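Local coordinates for protein GCN5-related N-acetyltransferase:Aminotransferase, class-II (Rhodopseudomonas palustris, PDB 2FIW) that probably transfers an acetyl group from acetyl-coenzyme A to an acceptor, as a member of the GCN5-related N-acetyltransferase (GNAT) family, at residues I118-A123 and N153-K158; L10-P15 and L63-T68; A77-P82 and G112-L117. All coordinates share one frame; numbering follows the deposited sequence. Where two conformers were deposited one is given.

Contact 1: I118-A123 and N153-K158; sequences ILTVDA and NTTMTK. With ACO (acetyl coenzyme *a), chain C.
V121 and selenomethionine M156 form the central hydrogen-bonded pair of two antiparallel strands, 163° apart in direction, in the mixed sheet of this GNAT fold. Strand 149-159 lies next to strand 118-123 in the sheet, and strand 118-123 on its other side runs parallel to strand 84-90. Six backbone bonds join L119 with K158, V121 with M156 and A123 with T154. The two faces differ. On that of V121, A123 and M156 the packing is tight: M156, extended beyond CG, lays its CE against A123 CB at 3.5 Å, while M156 CB lies 4.2 Å from V121 CG1. F131 of helix 128-132 touches all three side chains. K158, farther along, swings its amine away to a salt bridge with E108. The opposite face, with T120, D122, T155 and T157, is polar and more open to solvent, D122 being exposed. T155 OG1 donates to D122 OD1 at 2.7 Å, meeting it nearly along its C-O axis, and is also bonded by N142 ND2 from strand 137-146. The same amide nitrogen bonds N153 OD1. The D122 carboxylate and N153 amide planes are only 5° apart in tilt, and a water joins the two groups, 3.1 Å from D122 OD2 and 3.2 Å from N153 ND2. An alanine at T155 would remove the hydroxyl, so D122 OD1 would probably be without its mate across the strands and the carboxylate more able to turn. Close to the acetyl group, D122 O lies 3.7 Å from the CH3 carbon of acetyl-coenzyme A. V121, with CG2 anti to its backbone N, sets that methyl 3.6 Å from the same CH3 carbon.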
# COMPACT_ATOMS: atom_id res chain seq x y z
N ILE A 118 -9.06 9.90 12.49
CA ILE A 118 -7.90 10.39 11.74
C ILE A 118 -7.10 9.19 11.23
O ILE A 118 -6.39 8.54 12.01
CB ILE A 118 -7.00 11.35 12.60
CG1 ILE A 118 -7.82 12.56 13.11
CG2 ILE A 118 -5.77 11.83 11.81
CD1 ILE A 118 -7.35 13.14 14.45
N LEU A 119 -7.26 8.87 9.94
CA LEU A 119 -6.43 7.89 9.26
C LEU A 119 -5.03 8.45 9.01
O LEU A 119 -4.86 9.63 8.71
CB LEU A 119 -7.05 7.45 7.92
CG LEU A 119 -7.69 6.05 7.80
CD1 LEU A 119 -7.54 5.52 6.39
CD2 LEU A 119 -7.07 5.02 8.73
N THR A 120 -4.03 7.59 9.12
CA THR A 120 -2.65 8.04 8.92
C THR A 120 -1.86 7.06 8.05
O THR A 120 -2.11 5.86 8.08
CB THR A 120 -1.96 8.40 10.26
OG1 THR A 120 -0.60 8.78 10.03
CG2 THR A 120 -2.00 7.24 11.24
N VAL A 121 -0.93 7.60 7.26
CA VAL A 121 -0.07 6.82 6.37
C VAL A 121 1.31 7.48 6.37
O VAL A 121 1.41 8.69 6.42
CB VAL A 121 -0.66 6.69 4.92
CG1 VAL A 121 -0.80 8.05 4.21
CG2 VAL A 121 0.16 5.74 4.07
N ASP A 122 2.36 6.66 6.35
CA ASP A 122 3.72 7.13 6.07
C ASP A 122 3.98 6.88 4.58
O ASP A 122 4.45 5.80 4.19
CB ASP A 122 4.74 6.38 6.92
CG ASP A 122 4.71 6.79 8.39
OD1 ASP A 122 4.32 7.93 8.70
OD2 ASP A 122 5.08 5.95 9.25
N ALA A 123 3.65 7.88 3.76
CA ALA A 123 3.60 7.70 2.31
C ALA A 123 4.98 7.79 1.70
O ALA A 123 5.73 8.70 2.02
CB ALA A 123 2.68 8.75 1.68
N ASN A 153 10.11 9.33 3.66
CA ASN A 153 8.67 9.31 3.44
C ASN A 153 8.03 10.44 4.20
O ASN A 153 8.71 11.22 4.84
CB ASN A 153 8.02 7.94 3.77
CG ASN A 153 8.13 7.55 5.23
OD1 ASN A 153 7.87 8.35 6.13
ND2 ASN A 153 8.51 6.31 5.47
N THR A 154 6.71 10.57 4.08
CA THR A 154 5.98 11.64 4.71
C THR A 154 4.76 11.06 5.41
O THR A 154 3.97 10.31 4.81
CB THR A 154 5.52 12.70 3.68
OG1 THR A 154 6.59 12.97 2.77
CG2 THR A 154 5.13 14.00 4.34
N THR A 155 4.62 11.42 6.68
CA THR A 155 3.41 11.14 7.44
C THR A 155 2.34 12.11 6.95
O THR A 155 2.57 13.31 6.88
CB THR A 155 3.64 11.31 8.96
OG1 THR A 155 4.75 10.50 9.35
CG2 THR A 155 2.41 10.89 9.76
N MSE A 156 1.19 11.56 6.57
CA MSE A 156 0.08 12.32 6.01
C MSE A 156 -1.17 11.79 6.68
O MSE A 156 -1.32 10.58 6.84
CB MSE A 156 -0.02 12.12 4.50
CG MSE A 156 1.29 12.27 3.75
SE MSE A 156 1.07 12.28 1.85
CE MSE A 156 2.85 12.21 1.36
N THR A 157 -2.06 12.69 7.09
CA THR A 157 -3.26 12.30 7.83
C THR A 157 -4.53 12.75 7.12
O THR A 157 -4.54 13.77 6.44
CB THR A 157 -3.25 12.84 9.28
OG1 THR A 157 -3.18 14.27 9.25
CG2 THR A 157 -2.07 12.29 10.07
N LYS A 158 -5.60 11.98 7.28
CA LYS A 158 -6.91 12.33 6.77
C LYS A 158 -7.98 12.22 7.85
O LYS A 158 -8.09 11.18 8.53
CB LYS A 158 -7.29 11.45 5.58
CG LYS A 158 -8.57 11.88 4.86
CD LYS A 158 -9.02 10.84 3.86
CE LYS A 158 -10.26 11.28 3.12
NZ LYS A 158 -10.55 10.35 1.99
N1A ACO C . -7.06 7.82 -16.86
C2A ACO C . -6.19 8.68 -16.29
N3A ACO C . -5.86 8.59 -14.99
C4A ACO C . -6.38 7.61 -14.17
C5A ACO C . -7.27 6.69 -14.68
C6A ACO C . -7.63 6.81 -16.13
N6A ACO C . -8.50 5.95 -16.72
N7A ACO C . -7.62 5.85 -13.68
C8A ACO C . -6.95 6.25 -12.57
N9A ACO C . -6.20 7.33 -12.88
C1B ACO C . -5.29 8.11 -12.00
C2B ACO C . -5.94 8.71 -10.77
O2B ACO C . -6.58 9.95 -11.07
C3B ACO C . -4.73 8.91 -9.86
O3B ACO C . -4.20 10.23 -9.98
P3B ACO C . -3.35 10.94 -8.80
O7A ACO C . -1.96 10.31 -8.80
O8A ACO C . -4.12 10.62 -7.54
O9A ACO C . -3.38 12.40 -9.20
C4B ACO C . -3.69 7.89 -10.33
O4B ACO C . -4.18 7.33 -11.55
C5B ACO C . -3.47 6.76 -9.33
O5B ACO C . -4.76 6.28 -8.91
P1A ACO C . -5.14 4.72 -8.85
O1A ACO C . -5.22 4.16 -10.26
O2A ACO C . -6.34 4.65 -7.93
O3A ACO C . -3.86 4.13 -8.07
P2A ACO C . -2.95 2.93 -8.60
O4A ACO C . -2.16 3.44 -9.77
O5A ACO C . -3.84 1.73 -8.77
O6A ACO C . -1.95 2.65 -7.36
CBP ACO C . -0.04 3.22 -5.88
CCP ACO C . -1.36 3.66 -6.54
CDP ACO C . 0.55 4.44 -5.18
CEP ACO C . -0.31 2.12 -4.87
CAP ACO C . 0.95 2.65 -6.92
OAP ACO C . 1.44 3.68 -7.80
C9P ACO C . 2.12 1.81 -6.40
O9P ACO C . 1.97 0.50 -6.23
N8P ACO C . 3.23 2.36 -6.16
C7P ACO C . 4.50 1.76 -5.71
C6P ACO C . 4.48 1.26 -4.27
C5P ACO C . 4.20 2.41 -3.35
O5P ACO C . 4.75 3.49 -3.51
N4P ACO C . 3.32 2.18 -2.39
C3P ACO C . 2.87 3.16 -1.42
C2P ACO C . 3.86 3.14 -0.27
S1P ACO C . 3.00 3.91 1.05
C ACO C . 2.56 2.66 2.06
O ACO C . 2.46 1.52 1.62
CH3 ACO C . 2.32 2.93 3.33
O HOH W 1 7.51 4.51 7.93
O HOH W 2 6.70 11.12 0.90

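Contact 2: L10-P15 and L63-T68; sequences LRPYLP and LTLIAT. With SO4 (sulfate ion), chain B.
R11 and I66 form an antiparallel hydrogen-bonded pair between strands whose directions differ by 143°, with R11 N to I66 O at 3.0 Å and I66 N to R11 O at 2.7 Å. Y13 N adds a bond to T64 O at 2.8 Å just past the end of strand 9-12. P12, which has no N-H to give, sits opposite L65 at a non-hydrogen-bonded position and costs the pairing nothing. On one face of the sheet, R11 and I66 lie side by side and point the same way. The guanidinium of R11 passes above I66, which puts CG2 under one of its faces, 4.2 Å from the plane and toward the rim; R11 NH1 goes on to a salt bridge with D17. Strand 9-12 is an outermost strand of the GNAT sheet, and the Y13 side chain just beyond it touches helices 18-32 and 52-60, which cover this face. Y13 has CG anti to its backbone N (chi1 166°), and the far end of the ring leads away from strand 63-69. Its CB stays 3.6 Å from T64 CB, and I66 CD1 meets the ring at its edge, 4.1 Å from Y13 CD2. T64 OG1 bonds L59 O of helix 52-60. The other face belongs to helix 99-112. There L10 CD2 rests on A67 CB at 3.7 Å, and L65 brings CD2 up to the R11-P12 peptide, 3.9 Å from P12 N. L10 and L65 both touch A106, and A67 meets V99 of the same helix.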
# COMPACT_ATOMS: atom_id res chain seq x y z
N LEU A 10 -12.64 -6.89 -4.21
CA LEU A 10 -11.74 -6.91 -3.07
C LEU A 10 -12.12 -8.09 -2.18
O LEU A 10 -13.31 -8.36 -1.98
CB LEU A 10 -11.83 -5.61 -2.27
CG LEU A 10 -11.67 -4.25 -2.96
CD1 LEU A 10 -11.73 -3.12 -1.92
CD2 LEU A 10 -10.38 -4.15 -3.74
N ARG A 11 -11.13 -8.80 -1.68
CA ARG A 11 -11.36 -9.89 -0.74
C ARG A 11 -10.25 -9.91 0.30
O ARG A 11 -9.12 -9.51 -0.00
CB ARG A 11 -11.43 -11.22 -1.48
CG ARG A 11 -10.21 -11.51 -2.34
CD ARG A 11 -10.26 -12.89 -2.91
NE ARG A 11 -9.00 -13.25 -3.54
CZ ARG A 11 -7.92 -13.72 -2.91
NH1 ARG A 11 -7.92 -13.88 -1.58
NH2 ARG A 11 -6.84 -14.01 -3.62
N PRO A 12 -10.56 -10.38 1.53
CA PRO A 12 -9.52 -10.49 2.55
C PRO A 12 -8.36 -11.41 2.16
O PRO A 12 -8.52 -12.33 1.34
CB PRO A 12 -10.29 -11.04 3.76
CG PRO A 12 -11.68 -10.55 3.54
CD PRO A 12 -11.87 -10.78 2.08
N TYR A 13 -7.20 -11.11 2.72
CA TYR A 13 -5.99 -11.85 2.49
C TYR A 13 -6.05 -13.24 3.14
O TYR A 13 -6.40 -13.38 4.32
CB TYR A 13 -4.81 -11.05 3.04
CG TYR A 13 -3.51 -11.81 3.18
CD1 TYR A 13 -3.04 -12.22 4.44
CD2 TYR A 13 -2.75 -12.16 2.04
CE1 TYR A 13 -1.86 -12.93 4.57
CE2 TYR A 13 -1.57 -12.86 2.17
CZ TYR A 13 -1.13 -13.23 3.43
OH TYR A 13 0.03 -13.92 3.57
N LEU A 14 -5.70 -14.26 2.36
CA LEU A 14 -5.71 -15.63 2.83
C LEU A 14 -4.28 -16.17 2.86
O LEU A 14 -3.43 -15.72 2.08
CB LEU A 14 -6.59 -16.48 1.92
CG LEU A 14 -8.07 -16.10 1.72
CD1 LEU A 14 -8.67 -16.97 0.63
CD2 LEU A 14 -8.87 -16.20 3.02
N PRO A 15 -4.00 -17.13 3.76
CA PRO A 15 -2.63 -17.68 3.85
C PRO A 15 -2.07 -18.15 2.51
O PRO A 15 -0.86 -18.07 2.31
CB PRO A 15 -2.77 -18.86 4.83
CG PRO A 15 -4.25 -19.04 5.06
CD PRO A 15 -4.91 -17.73 4.75
N LEU A 63 -5.44 -5.94 8.87
CA LEU A 63 -6.60 -6.08 7.98
C LEU A 63 -6.16 -5.83 6.54
O LEU A 63 -5.98 -4.69 6.12
CB LEU A 63 -7.76 -5.16 8.40
CG LEU A 63 -8.27 -5.17 9.85
CD1 LEU A 63 -9.54 -4.33 9.94
CD2 LEU A 63 -8.56 -6.59 10.38
N THR A 64 -5.98 -6.92 5.80
CA THR A 64 -5.34 -6.92 4.49
C THR A 64 -6.31 -7.37 3.42
O THR A 64 -6.87 -8.46 3.49
CB THR A 64 -4.05 -7.83 4.48
OG1 THR A 64 -3.21 -7.46 5.57
CG2 THR A 64 -3.26 -7.67 3.18
N LEU A 65 -6.50 -6.51 2.43
CA LEU A 65 -7.42 -6.76 1.33
C LEU A 65 -6.64 -6.94 0.05
O LEU A 65 -5.63 -6.26 -0.16
CB LEU A 65 -8.41 -5.59 1.19
CG LEU A 65 -9.51 -5.40 2.25
CD1 LEU A 65 -10.13 -3.99 2.19
CD2 LEU A 65 -10.59 -6.49 2.09
N ILE A 66 -7.12 -7.83 -0.82
CA ILE A 66 -6.52 -8.07 -2.11
C ILE A 66 -7.47 -7.64 -3.22
O ILE A 66 -8.63 -8.06 -3.25
CB ILE A 66 -6.16 -9.55 -2.28
CG1 ILE A 66 -5.02 -9.91 -1.33
CG2 ILE A 66 -5.79 -9.87 -3.73
CD1 ILE A 66 -4.50 -11.30 -1.51
N ALA A 67 -6.98 -6.79 -4.13
CA ALA A 67 -7.76 -6.38 -5.30
C ALA A 67 -7.55 -7.38 -6.43
O ALA A 67 -6.41 -7.76 -6.74
CB ALA A 67 -7.39 -4.99 -5.74
N THR A 68 -8.66 -7.82 -7.02
CA THR A 68 -8.62 -8.75 -8.16
C THR A 68 -9.21 -8.13 -9.44
O THR A 68 -10.07 -7.25 -9.38
CB THR A 68 -9.25 -10.15 -7.82
OG1 THR A 68 -10.41 -9.99 -7.00
CG2 THR A 68 -8.30 -11.00 -7.04
S SO4 B . -12.47 -10.16 -10.13
O1 SO4 B . -11.85 -9.79 -8.87
O2 SO4 B . -13.11 -8.96 -10.70
O3 SO4 B . -11.44 -10.58 -11.05
O4 SO4 B . -13.34 -11.32 -9.90

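Contact 3: A77-P82 and G112-L117; sequences ASLKGP and GARGAL
P82 and A116 come nearest in the backbone, their CA atoms 5.8 Å apart, and no hydrogen bond crosses between the two segments. Strand 72-80 ends just before G81, whose phi of 57° turns the chain into P82. On the other side, a type I turn from G112 to G115 closes the end of helix 99-112, with G115 N bonded to G112 O at 3.1 Å. At G115, phi 97°, a CB would run into the R114 carbonyl oxygen. With no backbone bond between the segments, the contact rests on side chains, chiefly that of R114, meeting the backbone of G81 and P82. R114 was modelled in two conformers; in one of them its chain bends at chi3 (102°), which directs NE aside instead of continuing the extended line. One face of the guanidinium then looks toward G81 O, 3.9 Å above the plane and offset to the rim, while NH1 lies 3.3 Å from P82 CA. Because the side chain is split, these approaches are less certain than the rest. A116 packs its CB against P82 O at 3.6 Å and also touches D83. L79 points toward the 112-117 loop, and its side chain packs on L107 and A111 of helix 99-112. This surface contact sets the end of strand 72-80 and the turn after it against the return loop of the GNAT beta-alpha-beta crossover, in which helix 99-112 links parallel strands 84-90 and 118-123.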
# COMPACT_ATOMS: atom_id res chain seq x y z
N ALA A 77 -3.74 -3.91 0.04
CA ALA A 77 -3.50 -2.86 1.02
C ALA A 77 -3.78 -3.40 2.42
O ALA A 77 -4.49 -4.39 2.58
CB ALA A 77 -4.35 -1.62 0.72
N SER A 78 -3.20 -2.75 3.42
CA SER A 78 -3.21 -3.26 4.77
C SER A 78 -3.41 -2.18 5.79
O SER A 78 -2.67 -1.18 5.83
CB SER A 78 -1.92 -4.01 5.05
OG SER A 78 -2.11 -5.03 6.00
N LEU A 79 -4.43 -2.36 6.61
CA LEU A 79 -4.66 -1.48 7.73
C LEU A 79 -4.04 -2.08 8.99
O LEU A 79 -4.29 -3.25 9.31
CB LEU A 79 -6.17 -1.23 7.91
CG LEU A 79 -6.56 -0.30 9.06
CD1 LEU A 79 -6.46 1.15 8.61
CD2 LEU A 79 -7.99 -0.65 9.47
N LYS A 80 -3.20 -1.31 9.67
CA LYS A 80 -2.67 -1.68 10.97
C LYS A 80 -3.46 -0.93 12.03
O LYS A 80 -3.73 0.26 11.88
CB LYS A 80 -1.18 -1.35 11.10
CG LYS A 80 -0.59 -1.67 12.48
CD LYS A 80 0.93 -1.65 12.47
CE LYS A 80 1.46 -1.74 13.90
NZ LYS A 80 2.59 -2.72 14.04
N GLY A 81 -3.84 -1.65 13.08
CA GLY A 81 -4.51 -1.06 14.24
C GLY A 81 -5.77 -0.35 13.79
O GLY A 81 -6.34 -0.70 12.75
N PRO A 82 -6.21 0.67 14.56
CA PRO A 82 -7.41 1.41 14.18
C PRO A 82 -7.24 2.33 12.95
O PRO A 82 -8.16 2.42 12.12
CB PRO A 82 -7.73 2.23 15.45
CG PRO A 82 -6.40 2.42 16.11
CD PRO A 82 -5.61 1.17 15.81
N GLY A 112 -13.17 3.80 9.73
CA GLY A 112 -14.31 4.55 10.27
C GLY A 112 -15.19 3.64 11.11
O GLY A 112 -15.53 3.98 12.24
N ALA A 113 -15.53 2.46 10.59
CA ALA A 113 -16.32 1.47 11.32
C ALA A 113 -15.65 0.91 12.59
O ALA A 113 -16.25 0.11 13.30
CB ALA A 113 -16.74 0.32 10.40
N ARG A 114 -14.42 1.33 12.86
CA ARG A 114 -13.66 0.91 14.06
C ARG A 114 -13.36 2.08 15.01
O ARG A 114 -12.45 2.00 15.85
CB ARG A 114 -12.34 0.26 13.67
CG ARG A 114 -12.43 -1.09 13.00
CD ARG A 114 -11.06 -1.51 12.46
NE ARG A 114 -10.37 -2.48 13.31
CZ ARG A 114 -9.71 -2.20 14.43
NH1 ARG A 114 -9.65 -0.95 14.89
NH2 ARG A 114 -9.10 -3.17 15.11
N GLY A 115 -14.11 3.18 14.88
CA GLY A 115 -13.90 4.35 15.71
C GLY A 115 -13.06 5.45 15.11
O GLY A 115 -13.36 6.64 15.31
N ALA A 116 -12.03 5.07 14.36
CA ALA A 116 -11.01 6.01 13.88
C ALA A 116 -11.58 7.30 13.30
O ALA A 116 -12.58 7.30 12.59
CB ALA A 116 -10.05 5.33 12.89
N LEU A 117 -10.93 8.41 13.62
CA LEU A 117 -11.37 9.71 13.14
C LEU A 117 -10.31 10.29 12.23
O LEU A 117 -10.61 11.06 11.31
CB LEU A 117 -11.65 10.65 14.32
CG LEU A 117 -12.41 10.06 15.53
CD1 LEU A 117 -12.13 10.85 16.81
CD2 LEU A 117 -13.91 9.97 15.25

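All three contacts reach the same seven-stranded sheet. Contacts 1 and 2 lie on opposite sides of the chain's centre, their centres 22 Å apart and their nearest atoms about 10 Å. Contact 3 stands between them, its centre 13 Å from that of contact 1 and 15 Å from that of contact 2. It meets contact 1 through L119 CD2 and L79 CD1, 3.9 Å apart. It meets contact 2 through a probable hydrogen bond between T64 OG1 and S78 OG at 2.7 Å. A second probable one runs from L79 N to L63 O at 2.8 Å. Contact 1 borders the acetyl-coenzyme A pocket directly; the side chains of A67 and L79 are about 8 and 10 Å from the ligand.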